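Local coordinates for protein endonuclease V (PDB 3GA2) that probably takes part in DNA repair as a magnesium-dependent endonuclease that nicks DNA on the 3' side of deaminated bases such as deoxyinosine, at residues 44-49 and 221-226; 90-95 and 126-131; 112-117 and 139-144. The protein carries 1 engineered substitution. One frame throughout, in Å; residues are numbered along the deposited sequence.

Contact 1 (44-49 and 221-226); sequences GVDLAY and LADLET
D46, T226 and A222 show how a helix can settle upon a strand whose helix-facing residues are small or short. The axes of strand 44-49 and helix 221-226 approach to 7.0 Å and run at 28° to each other, with G44, D46 and A48 facing the helix, in keeping with a close approach. The CB of A222 sits near the backbone O of G44 and packs 3.8 Å from the CB of D46. One turn further on, T226 straddles the next part of the strand: its CG2 lies 3.5 Å from the backbone O of D46, while its CB meets the CB of A48 at 3.7 Å. The threonine hydroxyl, placed between its own backbone N and carbonyl carbon (chi1 59°), turns back to donate a 2.6 Å hydrogen bond to D223 O, which leaves the methyl to touch the strand.

In the RNase H-like fold of this family, strand 41-52 lies between strands 55-66 and 113-116 and, as in relatives, carries an acidic residue, D46, predicted to bind magnesium together with D116 of the neighbouring strand. Its carboxylate runs beside that of D223, the two planes 24° apart and their OD1 atoms separated by 3.1 Å, a close approach of two acceptors that is not a hydrogen bond and would be unfavourable if both were charged. K145 forms a salt bridge with D223 OD2. On the strand side, D46 OD2 receives the backbone N-H of L47 at 2.7 Å, on its anti side, which helps to fix the rotation of the carboxylate.

Contact 2 (90-95 and 126-131); sequences FLAFRE and MGVATH
F93 and H131 meet as a T-shaped (edge-to-face) pair, where the turn leading into helix 96-105 packs against the first turn of helix 128-136, whose N-cap is G127. The imidazole is the edge partner. Its CE1 points over one face of the phenyl ring, offset toward the rim and 3.6 Å from CZ of F93, and the two planes stand at 74° with ring centroids 4.8 Å apart. H131 reaches across because its CG is anti to the backbone N (chi1 -161°). F17 of helix 14-25 makes a further edge-to-face contact with F93.

Next to this pair the two segments come together through A92, whose CB lies 3.8 Å from the CA of V128 and 4.0 Å from the ND1 of H131. The small methyl allows the two backbones to approach so nearly that the CA atoms of A92 and V128 are 4.7 Å apart. V128 in turn leans on L96 and I99 of helix 96-105.

E95 crosses V128 at about a right angle with its chain extended beyond CG. Its two oxygens have different neighbours: OE2 is hydrogen-bonded to the Y49 hydroxyl, while OE1 lies 3.7 Å from CG2 of V128.

Contact 3 (112-117 and 139-144); sequences VFLFDG and PTIGIA
F113 and F115 exchange backbone bonds with P139, I141 and I143 in the alternating pattern of parallel strands. F113 N donates to P139 O at 3.0 Å, I141 N to F113 O, F115 N to I141 O at 2.9 Å and I143 N to F115 O. The bond from F115 N is almost straight, 173° at the hydrogen. Regular pairing then gives way: D116 is the centre of an inverse gamma turn, with a weak bond from G117 N back to F115 O, and another weak one from G117 N reaches I143 O.

Strand 113-116, helix 128-136 and strand 140-144 form a beta-alpha-beta crossover, two inner strands of the RNase H-like sheet joined through the helix. The helix covers the face bearing F113, F115 and T140. There F115 and T140 are turned obliquely to each other, with CE1 of the ring 3.6 Å from the threonine CG2, while I141 O lies at the ring's edge. T140 OG1 is hydrogen-bonded to A129 O of the crossover helix.

On the other face, L114 and I141 lie side by side and point the same way, the CG of L114 4.1 Å from the CB of I141. The CD1 of I141 also reaches CG2 of V112 at 3.9 Å, and further along CD2 of L114 approaches CG1 of I143 at 4.3 Å. Helix 198-207 packs over I141 and I143. D116 points to this same face; it is a predicted magnesium ligand, and its OD1 forms a salt bridge with K145.

How the contacts relate
All three contacts are buried, yet they differ in chemistry according to their place in the fold. Contact 3 lies deepest, its centre about 3 Å from that of the chain, and is the one built on backbone bonds between strands. Contacts 1 and 2, their centres about 10 and 9 Å from the chain's centre, rest on side-chain packing, with carboxylates in the former and aromatic rings in the latter. Strands 41-52 and 113-116 are neighbours, V45 N bonding to L114 O at 2.8 Å, so contacts 1 and 3 together bring D46 and D116 to the predicted magnesium site. Helix 128-136, whose start takes part in contact 2, links the strands of contact 3, and A129 CB packs against G142 CA.

Contact 1 (44-49 and 221-226)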
loop_
_atom_site.group_PDB
_atom_site.type_symbol
_atom_site.label_atom_id
_atom_site.label_comp_id
_atom_site.label_asym_id
_atom_site.label_seq_id
_atom_site.Cartn_x
_atom_site.Cartn_y
_atom_site.Cartn_z
ATOM N N GLY A 44 -8.059 2.582 2.594
ATOM C CA GLY A 44 -7.456 1.853 1.493
ATOM C C GLY A 44 -6.875 2.866 0.531
ATOM O O GLY A 44 -7.507 3.884 0.253
ATOM N N VAL A 45 -5.679 2.590 0.018
ATOM C CA VAL A 45 -5.011 3.500 -0.899
ATOM C C VAL A 45 -4.634 2.804 -2.199
ATOM O O VAL A 45 -4.104 1.688 -2.194
ATOM C CB VAL A 45 -3.702 4.058 -0.286
ATOM C CG1 VAL A 45 -3.184 5.222 -1.118
ATOM C CG2 VAL A 45 -3.940 4.489 1.151
ATOM N N ASP A 46 -4.916 3.458 -3.314
ATOM C CA ASP A 46 -4.545 2.903 -4.600
ATOM C C ASP A 46 -4.220 4.058 -5.537
ATOM O O ASP A 46 -4.562 5.211 -5.258
ATOM C CB ASP A 46 -5.660 2.018 -5.166
ATOM C CG ASP A 46 -5.121 0.907 -6.054
ATOM O OD1 ASP A 46 -5.779 -0.156 -6.161
ATOM O OD2 ASP A 46 -4.035 1.100 -6.641
ATOM N N LEU A 47 -3.553 3.736 -6.641
ATOM C CA LEU A 47 -3.127 4.726 -7.623
ATOM C C LEU A 47 -3.306 4.149 -9.021
ATOM O O LEU A 47 -3.090 2.954 -9.234
ATOM C CB LEU A 47 -1.648 5.046 -7.398
ATOM C CG LEU A 47 -1.041 6.404 -7.751
ATOM C CD1 LEU A 47 -1.817 7.073 -8.870
ATOM C CD2 LEU A 47 -1.043 7.264 -6.513
ATOM N N ALA A 48 -3.709 4.992 -9.968
ATOM C CA ALA A 48 -3.902 4.570 -11.355
ATOM C C ALA A 48 -3.225 5.568 -12.286
ATOM O O ALA A 48 -3.234 6.769 -12.024
ATOM C CB ALA A 48 -5.384 4.470 -11.679
ATOM N N TYR A 49 -2.644 5.066 -13.374
ATOM C CA TYR A 49 -1.945 5.913 -14.335
ATOM C C TYR A 49 -2.439 5.691 -15.757
ATOM O O TYR A 49 -3.029 4.656 -16.063
ATOM C CB TYR A 49 -0.439 5.640 -14.288
ATOM C CG TYR A 49 0.132 5.621 -12.894
ATOM C CD1 TYR A 49 -0.037 4.511 -12.065
ATOM C CD2 TYR A 49 0.825 6.719 -12.392
ATOM C CE1 TYR A 49 0.469 4.498 -10.770
ATOM C CE2 TYR A 49 1.333 6.717 -11.100
ATOM C CZ TYR A 49 1.152 5.603 -10.295
ATOM O OH TYR A 49 1.644 5.597 -9.011
ATOM N N LEU A 221 -12.159 -1.206 -2.970
ATOM C CA LEU A 221 -12.924 -0.002 -3.261
ATOM C C LEU A 221 -12.035 1.102 -3.834
ATOM O O LEU A 221 -12.413 1.780 -4.785
ATOM C CB LEU A 221 -13.655 0.490 -2.001
ATOM C CG LEU A 221 -14.801 -0.447 -1.593
ATOM C CD1 LEU A 221 -15.485 0.043 -0.330
ATOM C CD2 LEU A 221 -15.803 -0.532 -2.747
ATOM N N ALA A 222 -10.846 1.275 -3.271
ATOM C CA ALA A 222 -9.944 2.306 -3.765
ATOM C C ALA A 222 -9.549 2.004 -5.209
ATOM O O ALA A 222 -9.523 2.896 -6.053
ATOM C CB ALA A 222 -8.699 2.386 -2.885
ATOM N N ASP A 223 -9.240 0.743 -5.486
ATOM C CA ASP A 223 -8.852 0.322 -6.825
ATOM C C ASP A 223 -9.960 0.657 -7.828
ATOM O O ASP A 223 -9.706 1.257 -8.868
ATOM C CB ASP A 223 -8.557 -1.182 -6.823
ATOM C CG ASP A 223 -7.969 -1.671 -8.133
ATOM O OD1 ASP A 223 -7.226 -0.906 -8.782
ATOM O OD2 ASP A 223 -8.237 -2.833 -8.501
ATOM N N LEU A 224 -11.191 0.276 -7.506
ATOM C CA LEU A 224 -12.318 0.549 -8.383
ATOM C C LEU A 224 -12.529 2.050 -8.562
ATOM O O LEU A 224 -12.941 2.501 -9.628
ATOM C CB LEU A 224 -13.596 -0.077 -7.822
ATOM C CG LEU A 224 -13.687 -1.604 -7.775
ATOM C CD1 LEU A 224 -14.933 -2.017 -7.012
ATOM C CD2 LEU A 224 -13.720 -2.167 -9.189
ATOM N N GLU A 225 -12.245 2.824 -7.521
ATOM C CA GLU A 225 -12.429 4.267 -7.589
ATOM C C GLU A 225 -11.374 4.935 -8.477
ATOM O O GLU A 225 -11.684 5.851 -9.242
ATOM C CB GLU A 225 -12.394 4.865 -6.182
ATOM C CG GLU A 225 -12.745 6.336 -6.130
ATOM C CD GLU A 225 -14.223 6.599 -6.309
ATOM O OE1 GLU A 225 -14.569 7.701 -6.785
ATOM O OE2 GLU A 225 -15.047 5.722 -5.964
ATOM N N THR A 226 -10.130 4.474 -8.376
ATOM C CA THR A 226 -9.045 5.027 -9.183
ATOM C C THR A 226 -9.300 4.743 -10.662
ATOM O O THR A 226 -8.952 5.546 -11.529
ATOM C CB THR A 226 -7.682 4.414 -8.803
ATOM O OG1 THR A 226 -7.726 2.994 -8.987
ATOM C CG2 THR A 226 -7.342 4.719 -7.356
#

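Contact 2 (90-95 and 126-131)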
loop_
_atom_site.group_PDB
_atom_site.type_symbol
_atom_site.label_atom_id
_atom_site.label_comp_id
_atom_site.label_asym_id
_atom_site.label_seq_id
_atom_site.Cartn_x
_atom_site.Cartn_y
_atom_site.Cartn_z
ATOM N N PHE A 90 12.361 3.194 -8.139
ATOM C CA PHE A 90 11.858 4.015 -7.044
ATOM C C PHE A 90 10.455 4.543 -7.292
ATOM O O PHE A 90 10.207 5.738 -7.177
ATOM C CB PHE A 90 12.804 5.184 -6.781
ATOM C CG PHE A 90 14.238 4.782 -6.672
ATOM C CD1 PHE A 90 15.063 4.809 -7.793
ATOM C CD2 PHE A 90 14.765 4.353 -5.458
ATOM C CE1 PHE A 90 16.393 4.414 -7.708
ATOM C CE2 PHE A 90 16.095 3.953 -5.361
ATOM C CZ PHE A 90 16.913 3.985 -6.491
ATOM N N LEU A 91 9.539 3.641 -7.620
ATOM C CA LEU A 91 8.157 4.010 -7.882
ATOM C C LEU A 91 7.539 4.791 -6.725
ATOM O O LEU A 91 6.877 5.805 -6.937
ATOM C CB LEU A 91 7.326 2.758 -8.142
ATOM C CG LEU A 91 5.847 2.991 -8.444
ATOM C CD1 LEU A 91 5.705 3.840 -9.706
ATOM C CD2 LEU A 91 5.146 1.650 -8.615
ATOM N N ALA A 92 7.760 4.312 -5.505
ATOM C CA ALA A 92 7.211 4.955 -4.318
ATOM C C ALA A 92 7.464 6.458 -4.269
ATOM O O ALA A 92 6.597 7.225 -3.845
ATOM C CB ALA A 92 7.766 4.298 -3.067
ATOM N N PHE A 93 8.650 6.885 -4.698
ATOM C CA PHE A 93 8.973 8.309 -4.674
ATOM C C PHE A 93 8.081 9.131 -5.598
ATOM O O PHE A 93 7.717 10.260 -5.269
ATOM C CB PHE A 93 10.444 8.549 -5.034
ATOM C CG PHE A 93 11.408 8.109 -3.969
ATOM C CD1 PHE A 93 11.745 6.766 -3.829
ATOM C CD2 PHE A 93 11.976 9.036 -3.099
ATOM C CE1 PHE A 93 12.635 6.353 -2.838
ATOM C CE2 PHE A 93 12.864 8.632 -2.106
ATOM C CZ PHE A 93 13.196 7.288 -1.975
ATOM N N ARG A 94 7.720 8.581 -6.750
ATOM C CA ARG A 94 6.863 9.331 -7.654
ATOM C C ARG A 94 5.381 9.134 -7.374
ATOM O O ARG A 94 4.533 9.603 -8.131
ATOM C CB ARG A 94 7.173 8.993 -9.116
ATOM C CG ARG A 94 7.167 7.529 -9.478
ATOM C CD ARG A 94 7.345 7.372 -10.987
ATOM N NE ARG A 94 7.603 5.990 -11.382
ATOM C CZ ARG A 94 8.753 5.354 -11.178
ATOM N NH1 ARG A 94 9.763 5.976 -10.583
ATOM N NH2 ARG A 94 8.892 4.095 -11.572
ATOM N N GLU A 95 5.068 8.445 -6.280
ATOM C CA GLU A 95 3.675 8.213 -5.911
ATOM C C GLU A 95 3.333 8.975 -4.641
ATOM O O GLU A 95 2.231 9.489 -4.499
ATOM C CB GLU A 95 3.418 6.723 -5.680
ATOM C CG GLU A 95 3.669 5.846 -6.882
ATOM C CD GLU A 95 3.314 4.397 -6.611
ATOM O OE1 GLU A 95 3.856 3.824 -5.645
ATOM O OE2 GLU A 95 2.497 3.834 -7.368
HETATM N N MSE A 126 11.645 -1.175 1.586
HETATM C CA MSE A 126 11.146 0.183 1.472
HETATM C C MSE A 126 10.070 0.377 0.406
HETATM O O MSE A 126 10.106 1.345 -0.356
HETATM C CB MSE A 126 12.327 1.124 1.233
HETATM C CG MSE A 126 12.140 2.524 1.793
HETATM SE SE MSE A 126 11.667 2.568 3.685
HETATM C CE MSE A 126 10.811 4.286 3.658
ATOM N N GLY A 127 9.122 -0.558 0.349
ATOM C CA GLY A 127 8.024 -0.449 -0.596
ATOM C C GLY A 127 7.132 0.719 -0.189
ATOM O O GLY A 127 7.209 1.205 0.943
ATOM N N VAL A 128 6.273 1.158 -1.104
ATOM C CA VAL A 128 5.384 2.293 -0.866
ATOM C C VAL A 128 4.595 2.248 0.448
ATOM O O VAL A 128 4.474 3.265 1.138
ATOM C CB VAL A 128 4.400 2.486 -2.072
ATOM C CG1 VAL A 128 3.435 1.316 -2.162
ATOM C CG2 VAL A 128 3.644 3.810 -1.940
ATOM N N ALA A 129 4.070 1.083 0.818
ATOM C CA ALA A 129 3.307 0.996 2.064
ATOM C C ALA A 129 4.166 1.379 3.274
ATOM O O ALA A 129 3.716 2.099 4.170
ATOM C CB ALA A 129 2.741 -0.416 2.246
ATOM N N THR A 130 5.401 0.894 3.301
ATOM C CA THR A 130 6.301 1.200 4.401
ATOM C C THR A 130 6.723 2.669 4.351
ATOM O O THR A 130 6.645 3.391 5.349
ATOM C CB THR A 130 7.560 0.299 4.353
ATOM O OG1 THR A 130 7.170 -1.071 4.517
ATOM C CG2 THR A 130 8.545 0.676 5.463
ATOM N N HIS A 131 7.158 3.100 3.174
ATOM C CA HIS A 131 7.606 4.465 2.957
ATOM C C HIS A 131 6.524 5.497 3.311
ATOM O O HIS A 131 6.794 6.469 4.019
ATOM C CB HIS A 131 8.048 4.629 1.492
ATOM C CG HIS A 131 8.934 5.812 1.251
ATOM N ND1 HIS A 131 9.658 5.973 0.086
ATOM C CD2 HIS A 131 9.212 6.894 2.016
ATOM C CE1 HIS A 131 10.339 7.103 0.146
ATOM N NE2 HIS A 131 10.086 7.682 1.307
#

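Contact 3 (112-117 and 139-144)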
loop_
_atom_site.group_PDB
_atom_site.type_symbol
_atom_site.label_atom_id
_atom_site.label_comp_id
_atom_site.label_asym_id
_atom_site.label_seq_id
_atom_site.Cartn_x
_atom_site.Cartn_y
_atom_site.Cartn_z
ATOM N N VAL A 112 -5.463 2.834 10.397
ATOM C CA VAL A 112 -4.555 2.005 9.604
ATOM C C VAL A 112 -4.834 2.183 8.115
ATOM O O VAL A 112 -5.986 2.324 7.707
ATOM C CB VAL A 112 -4.699 0.498 9.951
ATOM C CG1 VAL A 112 -6.116 0.035 9.685
ATOM C CG2 VAL A 112 -3.717 -0.329 9.120
ATOM N N PHE A 113 -3.774 2.177 7.309
ATOM C CA PHE A 113 -3.902 2.338 5.865
ATOM C C PHE A 113 -3.419 1.102 5.124
ATOM O O PHE A 113 -2.283 0.674 5.311
ATOM C CB PHE A 113 -3.073 3.528 5.365
ATOM C CG PHE A 113 -3.607 4.875 5.761
ATOM C CD1 PHE A 113 -4.144 5.732 4.800
ATOM C CD2 PHE A 113 -3.512 5.319 7.074
ATOM C CE1 PHE A 113 -4.572 7.012 5.141
ATOM C CE2 PHE A 113 -3.938 6.601 7.425
ATOM C CZ PHE A 113 -4.469 7.451 6.452
ATOM N N LEU A 114 -4.277 0.524 4.292
ATOM C CA LEU A 114 -3.884 -0.640 3.512
ATOM C C LEU A 114 -3.614 -0.149 2.086
ATOM O O LEU A 114 -4.450 0.513 1.475
ATOM C CB LEU A 114 -4.981 -1.715 3.513
ATOM C CG LEU A 114 -5.265 -2.456 4.830
ATOM C CD1 LEU A 114 -6.251 -1.662 5.674
ATOM C CD2 LEU A 114 -5.852 -3.832 4.521
ATOM N N PHE A 115 -2.440 -0.475 1.567
ATOM C CA PHE A 115 -2.039 -0.036 0.244
ATOM C C PHE A 115 -2.064 -1.103 -0.828
ATOM O O PHE A 115 -1.704 -2.251 -0.577
ATOM C CB PHE A 115 -0.613 0.520 0.291
ATOM C CG PHE A 115 -0.484 1.812 1.027
ATOM C CD1 PHE A 115 -0.560 1.852 2.414
ATOM C CD2 PHE A 115 -0.272 2.994 0.328
ATOM C CE1 PHE A 115 -0.422 3.056 3.097
ATOM C CE2 PHE A 115 -0.133 4.207 0.998
ATOM C CZ PHE A 115 -0.208 4.238 2.388
ATOM N N ASP A 116 -2.493 -0.715 -2.025
ATOM C CA ASP A 116 -2.466 -1.631 -3.148
ATOM C C ASP A 116 -1.007 -1.533 -3.597
ATOM O O ASP A 116 -0.676 -0.783 -4.520
ATOM C CB ASP A 116 -3.402 -1.172 -4.272
ATOM C CG ASP A 116 -3.381 -2.118 -5.466
ATOM O OD1 ASP A 116 -4.224 -1.972 -6.376
ATOM O OD2 ASP A 116 -2.512 -3.014 -5.500
ATOM N N GLY A 117 -0.143 -2.276 -2.908
ATOM C CA GLY A 117 1.285 -2.275 -3.201
ATOM C C GLY A 117 2.087 -2.909 -2.063
ATOM O O GLY A 117 1.533 -3.197 -1.009
ATOM N N PRO A 139 -0.126 3.268 11.250
ATOM C CA PRO A 139 0.252 1.907 10.867
ATOM C C PRO A 139 -0.201 1.685 9.417
ATOM O O PRO A 139 -1.284 2.134 9.025
ATOM C CB PRO A 139 -0.549 1.041 11.835
ATOM C CG PRO A 139 -0.664 1.908 13.059
ATOM C CD PRO A 139 -0.941 3.270 12.476
ATOM N N THR A 140 0.619 1.007 8.624
ATOM C CA THR A 140 0.262 0.730 7.241
ATOM C C THR A 140 0.482 -0.749 6.941
ATOM O O THR A 140 1.258 -1.429 7.623
ATOM C CB THR A 140 1.085 1.575 6.232
ATOM O OG1 THR A 140 2.481 1.279 6.374
ATOM C CG2 THR A 140 0.855 3.070 6.467
ATOM N N ILE A 141 -0.209 -1.237 5.915
ATOM C CA ILE A 141 -0.123 -2.631 5.498
ATOM C C ILE A 141 0.025 -2.694 3.988
ATOM O O ILE A 141 -0.594 -1.915 3.261
ATOM C CB ILE A 141 -1.395 -3.420 5.901
ATOM C CG1 ILE A 141 -1.537 -3.447 7.427
ATOM C CG2 ILE A 141 -1.320 -4.855 5.352
ATOM C CD1 ILE A 141 -2.895 -3.975 7.911
ATOM N N GLY A 142 0.852 -3.620 3.523
ATOM C CA GLY A 142 1.061 -3.779 2.099
ATOM C C GLY A 142 0.279 -4.958 1.555
ATOM O O GLY A 142 0.366 -6.067 2.079
ATOM N N ILE A 143 -0.500 -4.711 0.506
ATOM C CA ILE A 143 -1.306 -5.745 -0.144
ATOM C C ILE A 143 -0.929 -5.717 -1.638
ATOM O O ILE A 143 -1.445 -4.891 -2.395
ATOM C CB ILE A 143 -2.821 -5.445 -0.021
ATOM C CG1 ILE A 143 -3.243 -5.368 1.451
ATOM C CG2 ILE A 143 -3.618 -6.523 -0.748
ATOM C CD1 ILE A 143 -3.144 -6.697 2.205
ATOM N N ALA A 144 -0.033 -6.608 -2.054
ATOM C CA ALA A 144 0.407 -6.655 -3.452
ATOM C C ALA A 144 -0.301 -7.742 -4.284
ATOM O O ALA A 144 -0.490 -8.863 -3.816
ATOM C CB ALA A 144 1.928 -6.856 -3.507
#